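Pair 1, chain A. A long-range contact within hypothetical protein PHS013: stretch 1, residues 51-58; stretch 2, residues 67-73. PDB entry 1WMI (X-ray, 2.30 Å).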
# COMPACT_ATOMS: atom_id res chain seq x y z
N THR A 51 10.64 9.18 11.39
CA THR A 51 11.35 10.18 12.18
C THR A 51 12.77 9.78 12.59
O THR A 51 13.21 10.13 13.68
CB THR A 51 10.54 10.54 13.46
OG1 THR A 51 9.22 10.96 13.09
CG2 THR A 51 11.21 11.66 14.25
N GLY A 52 13.48 9.07 11.72
CA GLY A 52 14.84 8.68 12.05
C GLY A 52 14.99 7.79 13.28
O GLY A 52 15.83 6.90 13.32
N ASP A 53 14.19 8.05 14.31
CA ASP A 53 14.24 7.26 15.53
C ASP A 53 13.26 6.11 15.41
O ASP A 53 13.61 5.04 14.92
CB ASP A 53 13.86 8.12 16.73
CG ASP A 53 15.05 8.77 17.37
OD1 ASP A 53 15.85 8.03 17.99
OD2 ASP A 53 15.20 10.00 17.27
N LEU A 54 12.04 6.34 15.88
CA LEU A 54 11.01 5.33 15.76
C LEU A 54 10.14 5.72 14.59
O LEU A 54 9.87 6.91 14.35
CB LEU A 54 10.16 5.22 17.04
CG LEU A 54 9.65 6.45 17.80
CD1 LEU A 54 9.01 7.45 16.85
CD2 LEU A 54 8.64 5.98 18.84
N ASP A 55 9.72 4.72 13.82
CA ASP A 55 8.86 4.95 12.68
C ASP A 55 7.57 4.21 12.97
O ASP A 55 7.58 3.18 13.66
CB ASP A 55 9.48 4.37 11.41
CG ASP A 55 10.71 5.11 10.98
OD1 ASP A 55 11.41 4.62 10.07
OD2 ASP A 55 10.98 6.19 11.55
N LEU A 56 6.46 4.74 12.47
CA LEU A 56 5.17 4.10 12.62
C LEU A 56 4.89 3.52 11.24
O LEU A 56 5.25 4.12 10.23
CB LEU A 56 4.08 5.11 13.00
CG LEU A 56 4.08 5.65 14.43
CD1 LEU A 56 3.06 6.75 14.53
CD2 LEU A 56 3.76 4.55 15.42
N TYR A 57 4.27 2.35 11.21
CA TYR A 57 3.96 1.68 9.95
C TYR A 57 2.58 1.06 10.01
O TYR A 57 2.00 0.91 11.09
CB TYR A 57 4.99 0.57 9.69
CG TYR A 57 6.40 1.07 9.44
CD1 TYR A 57 6.78 1.54 8.18
CD2 TYR A 57 7.36 1.06 10.45
CE1 TYR A 57 8.06 2.00 7.94
CE2 TYR A 57 8.65 1.52 10.22
CZ TYR A 57 8.99 1.99 8.96
OH TYR A 57 10.26 2.43 8.70
N ARG A 58 2.04 0.73 8.84
CA ARG A 58 0.75 0.07 8.75
C ARG A 58 0.93 -1.12 7.83
O ARG A 58 1.33 -0.97 6.67
CB ARG A 58 -0.33 0.97 8.15
CG ARG A 58 -1.68 0.25 8.05
CD ARG A 58 -2.30 0.36 6.67
NE ARG A 58 -1.42 -0.13 5.61
CZ ARG A 58 -1.64 0.07 4.32
NH1 ARG A 58 -0.79 -0.41 3.42
NH2 ARG A 58 -2.70 0.76 3.93
N ILE A 67 -0.91 -1.78 12.95
CA ILE A 67 -0.02 -0.62 13.02
C ILE A 67 1.05 -0.90 14.07
O ILE A 67 0.75 -1.34 15.18
CB ILE A 67 -0.79 0.66 13.39
CG1 ILE A 67 -1.86 0.95 12.34
CG2 ILE A 67 0.17 1.84 13.45
CD1 ILE A 67 -2.54 2.31 12.49
N TYR A 68 2.30 -0.64 13.71
CA TYR A 68 3.41 -0.92 14.62
C TYR A 68 4.52 0.10 14.51
O TYR A 68 4.57 0.89 13.57
CB TYR A 68 3.96 -2.32 14.34
CG TYR A 68 4.61 -2.50 12.98
CD1 TYR A 68 5.99 -2.36 12.82
CD2 TYR A 68 3.85 -2.87 11.87
CE1 TYR A 68 6.60 -2.59 11.58
CE2 TYR A 68 4.45 -3.09 10.63
CZ TYR A 68 5.82 -2.95 10.50
OH TYR A 68 6.42 -3.19 9.28
N SER A 69 5.42 0.08 15.48
CA SER A 69 6.54 1.00 15.49
C SER A 69 7.85 0.24 15.41
O SER A 69 7.94 -0.92 15.81
CB SER A 69 6.53 1.85 16.75
OG SER A 69 6.52 1.04 17.90
N VAL A 70 8.87 0.90 14.88
CA VAL A 70 10.19 0.30 14.76
C VAL A 70 11.18 1.24 15.41
O VAL A 70 11.32 2.39 15.01
CB VAL A 70 10.61 0.07 13.28
CG1 VAL A 70 12.03 -0.50 13.22
CG2 VAL A 70 9.64 -0.88 12.61
N ASN A 71 11.84 0.74 16.45
CA ASN A 71 12.85 1.51 17.17
C ASN A 71 14.14 0.92 16.65
O ASN A 71 14.57 -0.15 17.10
CB ASN A 71 12.72 1.26 18.67
CG ASN A 71 13.54 2.23 19.49
OD1 ASN A 71 14.32 3.01 18.96
ND2 ASN A 71 13.36 2.18 20.81
N TRP A 72 14.76 1.61 15.70
CA TRP A 72 15.99 1.13 15.10
C TRP A 72 17.16 1.05 16.05
O TRP A 72 17.98 0.14 15.95
CB TRP A 72 16.36 2.00 13.90
CG TRP A 72 15.27 2.07 12.88
CD1 TRP A 72 14.30 3.03 12.78
CD2 TRP A 72 15.01 1.13 11.82
NE1 TRP A 72 13.47 2.76 11.72
CE2 TRP A 72 13.87 1.60 11.12
CE3 TRP A 72 15.63 -0.05 11.41
CZ2 TRP A 72 13.34 0.91 10.02
CZ3 TRP A 72 15.10 -0.73 10.31
CH2 TRP A 72 13.97 -0.25 9.63
N LYS A 73 17.24 2.00 16.99
CA LYS A 73 18.34 2.04 17.95
C LYS A 73 18.36 0.81 18.85
O LYS A 73 19.40 0.16 19.01
CB LYS A 73 18.22 3.29 18.82
CG LYS A 73 19.48 3.64 19.61
CD LYS A 73 19.28 3.52 21.12
CE LYS A 73 19.45 2.10 21.63
NZ LYS A 73 20.86 1.64 21.68

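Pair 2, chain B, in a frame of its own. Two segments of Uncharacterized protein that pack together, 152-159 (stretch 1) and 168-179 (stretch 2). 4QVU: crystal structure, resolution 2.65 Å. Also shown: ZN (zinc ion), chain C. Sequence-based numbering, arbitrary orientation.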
# COMPACT_ATOMS: atom_id res chain seq x y z
N GLU B 152 23.78 -20.67 -0.97
CA GLU B 152 23.41 -21.45 0.22
C GLU B 152 23.66 -20.68 1.54
O GLU B 152 22.93 -20.88 2.50
CB GLU B 152 24.17 -22.79 0.26
CG GLU B 152 23.66 -23.85 -0.69
CD GLU B 152 24.31 -25.21 -0.55
OE1 GLU B 152 25.41 -25.30 0.06
OE2 GLU B 152 23.75 -26.20 -1.07
N HIS B 153 24.71 -19.82 1.57
CA HIS B 153 25.12 -19.05 2.75
C HIS B 153 24.36 -17.73 2.96
O HIS B 153 23.98 -17.43 4.09
CB HIS B 153 26.62 -18.70 2.66
CG HIS B 153 27.54 -19.86 2.52
ND1 HIS B 153 28.02 -20.53 3.63
CD2 HIS B 153 28.10 -20.39 1.41
CE1 HIS B 153 28.83 -21.47 3.16
NE2 HIS B 153 28.90 -21.42 1.83
N ILE B 154 24.21 -16.92 1.88
CA ILE B 154 23.63 -15.58 1.97
C ILE B 154 22.69 -15.27 0.78
O ILE B 154 22.76 -15.89 -0.29
CB ILE B 154 24.80 -14.54 2.04
CG1 ILE B 154 24.33 -13.15 2.54
CG2 ILE B 154 25.62 -14.48 0.73
CD1 ILE B 154 25.41 -12.27 3.05
N GLU B 155 21.80 -14.29 1.00
CA GLU B 155 20.82 -13.76 0.06
C GLU B 155 20.73 -12.25 0.18
O GLU B 155 20.57 -11.73 1.29
CB GLU B 155 19.42 -14.39 0.27
CG GLU B 155 18.37 -13.82 -0.67
CD GLU B 155 16.92 -14.21 -0.43
OE1 GLU B 155 16.64 -15.41 -0.22
OE2 GLU B 155 16.05 -13.32 -0.55
N LEU B 156 20.81 -11.56 -0.97
CA LEU B 156 20.65 -10.12 -1.11
C LEU B 156 19.49 -9.88 -2.05
O LEU B 156 19.51 -10.34 -3.19
CB LEU B 156 21.94 -9.43 -1.59
CG LEU B 156 21.83 -7.95 -2.06
CD1 LEU B 156 21.35 -7.01 -0.96
CD2 LEU B 156 23.13 -7.46 -2.57
N ASN B 157 18.48 -9.15 -1.58
CA ASN B 157 17.32 -8.84 -2.41
C ASN B 157 16.90 -7.38 -2.20
O ASN B 157 17.41 -6.71 -1.30
CB ASN B 157 16.14 -9.80 -2.11
CG ASN B 157 15.46 -9.63 -0.77
OD1 ASN B 157 14.93 -8.57 -0.43
ND2 ASN B 157 15.37 -10.71 0.00
N ILE B 158 15.96 -6.91 -3.04
CA ILE B 158 15.31 -5.60 -2.97
C ILE B 158 13.85 -5.86 -2.64
O ILE B 158 13.21 -6.65 -3.34
CB ILE B 158 15.49 -4.75 -4.27
CG1 ILE B 158 16.94 -4.81 -4.80
CG2 ILE B 158 15.00 -3.30 -4.05
CD1 ILE B 158 17.13 -4.32 -6.19
N SER B 159 13.32 -5.23 -1.58
CA SER B 159 11.93 -5.39 -1.17
C SER B 159 10.89 -5.01 -2.26
O SER B 159 10.90 -3.87 -2.75
CB SER B 159 11.64 -4.54 0.07
OG SER B 159 12.12 -5.15 1.25
N GLU B 168 14.57 -0.71 -0.21
CA GLU B 168 15.04 -1.44 0.97
C GLU B 168 15.79 -2.67 0.50
O GLU B 168 15.24 -3.45 -0.28
CB GLU B 168 13.88 -1.81 1.92
CG GLU B 168 13.18 -0.59 2.50
CD GLU B 168 11.96 -0.84 3.36
OE1 GLU B 168 11.58 -2.02 3.55
OE2 GLU B 168 11.36 0.16 3.83
N PHE B 169 17.06 -2.79 0.90
CA PHE B 169 17.93 -3.91 0.55
C PHE B 169 18.02 -4.85 1.74
O PHE B 169 18.43 -4.44 2.82
CB PHE B 169 19.33 -3.43 0.12
CG PHE B 169 19.35 -2.41 -1.00
CD1 PHE B 169 19.15 -2.79 -2.32
CD2 PHE B 169 19.62 -1.07 -0.73
CE1 PHE B 169 19.18 -1.84 -3.35
CE2 PHE B 169 19.67 -0.13 -1.76
CZ PHE B 169 19.46 -0.52 -3.07
N ASN B 170 17.60 -6.11 1.54
CA ASN B 170 17.59 -7.13 2.59
C ASN B 170 18.71 -8.11 2.37
O ASN B 170 18.83 -8.70 1.30
CB ASN B 170 16.24 -7.84 2.63
CG ASN B 170 15.07 -6.88 2.75
OD1 ASN B 170 14.90 -6.19 3.76
ND2 ASN B 170 14.29 -6.78 1.70
N ILE B 171 19.58 -8.23 3.38
CA ILE B 171 20.71 -9.15 3.39
C ILE B 171 20.40 -10.19 4.46
O ILE B 171 20.32 -9.84 5.64
CB ILE B 171 22.05 -8.41 3.60
CG1 ILE B 171 22.15 -7.14 2.73
CG2 ILE B 171 23.20 -9.36 3.35
CD1 ILE B 171 23.32 -6.27 3.03
N ILE B 172 20.17 -11.45 4.04
CA ILE B 172 19.78 -12.54 4.95
C ILE B 172 20.85 -13.64 4.98
O ILE B 172 21.30 -14.08 3.92
CB ILE B 172 18.38 -13.14 4.55
CG1 ILE B 172 17.29 -12.07 4.26
CG2 ILE B 172 17.87 -14.18 5.56
CD1 ILE B 172 17.09 -11.74 2.81
N ILE B 173 21.20 -14.11 6.19
CA ILE B 173 22.07 -15.27 6.46
C ILE B 173 21.25 -16.24 7.32
O ILE B 173 20.41 -15.80 8.10
CB ILE B 173 23.48 -14.98 7.07
CG1 ILE B 173 23.40 -14.23 8.43
CG2 ILE B 173 24.38 -14.27 6.05
CD1 ILE B 173 24.70 -14.16 9.22
N GLU B 174 21.46 -17.55 7.14
CA GLU B 174 20.69 -18.57 7.86
C GLU B 174 21.52 -19.16 9.01
O GLU B 174 20.95 -19.73 9.94
CB GLU B 174 20.25 -19.67 6.88
CG GLU B 174 18.96 -20.36 7.28
CD GLU B 174 18.31 -21.12 6.14
OE1 GLU B 174 17.72 -20.46 5.25
OE2 GLU B 174 18.37 -22.37 6.15
N ASP B 175 22.86 -18.99 8.96
CA ASP B 175 23.80 -19.46 9.99
C ASP B 175 24.71 -18.30 10.44
O ASP B 175 25.12 -17.48 9.62
CB ASP B 175 24.64 -20.63 9.46
CG ASP B 175 25.57 -21.26 10.48
OD1 ASP B 175 25.08 -22.03 11.34
OD2 ASP B 175 26.79 -21.03 10.39
N ILE B 176 25.04 -18.26 11.75
CA ILE B 176 25.88 -17.24 12.39
C ILE B 176 27.32 -17.26 11.80
O ILE B 176 27.98 -16.23 11.79
CB ILE B 176 25.92 -17.40 13.94
CG1 ILE B 176 24.57 -17.94 14.50
CG2 ILE B 176 26.33 -16.08 14.62
CD1 ILE B 176 24.63 -18.61 15.90
N GLY B 177 27.78 -18.43 11.32
CA GLY B 177 29.10 -18.59 10.70
C GLY B 177 29.32 -17.79 9.42
O GLY B 177 30.47 -17.58 9.02
N CYS B 178 28.22 -17.30 8.79
CA CYS B 178 28.23 -16.51 7.55
C CYS B 178 28.23 -14.99 7.86
O CYS B 178 27.90 -14.19 6.98
CB CYS B 178 27.02 -16.87 6.68
SG CYS B 178 26.76 -18.65 6.47
N ILE B 179 28.62 -14.61 9.09
CA ILE B 179 28.64 -13.23 9.57
C ILE B 179 29.66 -12.36 8.77
O ILE B 179 29.36 -11.19 8.51
CB ILE B 179 28.92 -13.18 11.10
CG1 ILE B 179 28.68 -11.78 11.69
CG2 ILE B 179 30.28 -13.83 11.51
CD1 ILE B 179 28.45 -11.74 13.15
ZN ZN C . 28.66 -18.84 5.03

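Both pairs are two-stranded antiparallel arrangements, and the N, CA and C atoms of 14 central residues superpose with an RMSD of 0.7 Å. The strand directions differ by 156° in pair 1 and 157° in pair 2, with axes approaching to 4.5 and 4.7 Å.

The register is the same. Asp A55 and Val A70 match Glu B155 and Ile B172, and each couple closes a two-bond ring: Asp A55 N to Val A70 O 3.1 Å and Val A70 N to Asp A55 O 2.9 Å, against Glu B155 N to Ile B172 O 3.0 Å and Ile B172 N to Glu B155 O 2.8 Å. The next ring joins Tyr A57 with Tyr A68 (Tyr A57 N to Tyr A68 O 2.8 Å, and Tyr A68 N to Tyr A57 O 3.1 Å), where pair 2 has Asn B157 with Asn B170, both bonds 2.9 Å between N of one and O of the other.

On the face carrying these residues, the chemistry diverges. In pair 1 the contacts are between carbon atoms: Tyr A57 CB lies over the face of the Tyr A68 ring, 3.9 Å from its centroid and 18° off the normal, and Tyr A57 CE2 meets Val A70 CG2 at 3.5 Å. In pair 2 the matched couple bonds through its amides, Asn B170 ND2 to Asn B157 OD1 at 2.9 Å with an angle of 172°. The same nitrogen also donates to Ser B159 OG at 2.8 Å. Each acid at the neighbouring position accepts a bond along its own strand: Asp A55 OD1 takes a weak one from Tyr A57 OH (2.8 Å), Glu B155 OE2 one from Asn B157 ND2 (2.8 Å). Asp A55 OD1 additionally receives a weak bond across the strands from Trp A72 NE1 (3.2 Å).

The other face holds Leu A54, Leu A56, Arg A58, Ile A67, Ser A69 and Asn A71, matched by Ile B154, Leu B156, Ile B158, Phe B169, Ile B171 and Ile B173. Pair 1 mixes polar and apolar groups here: Leu A56 CD2 reaches Ser A69 CB at 4.1 Å, and Arg A58 CG approaches Ile A67 CG1 at 4.4 Å before its end leads away. Pair 2 is wholly apolar, with Leu B156 CD1 to Ile B171 CG1 at 3.8 Å, Ile B154 CG1 to Ile B173 CG2 at 3.7 Å and Ile B158 CG1 to Phe B169 CD1 at 3.9 Å.

Asp A53 matches His B153, whose ND1 binds zinc at 2.3 Å; Cys B178 SG binds the same ion at 2.4 Å, adding a metal link between the stretches.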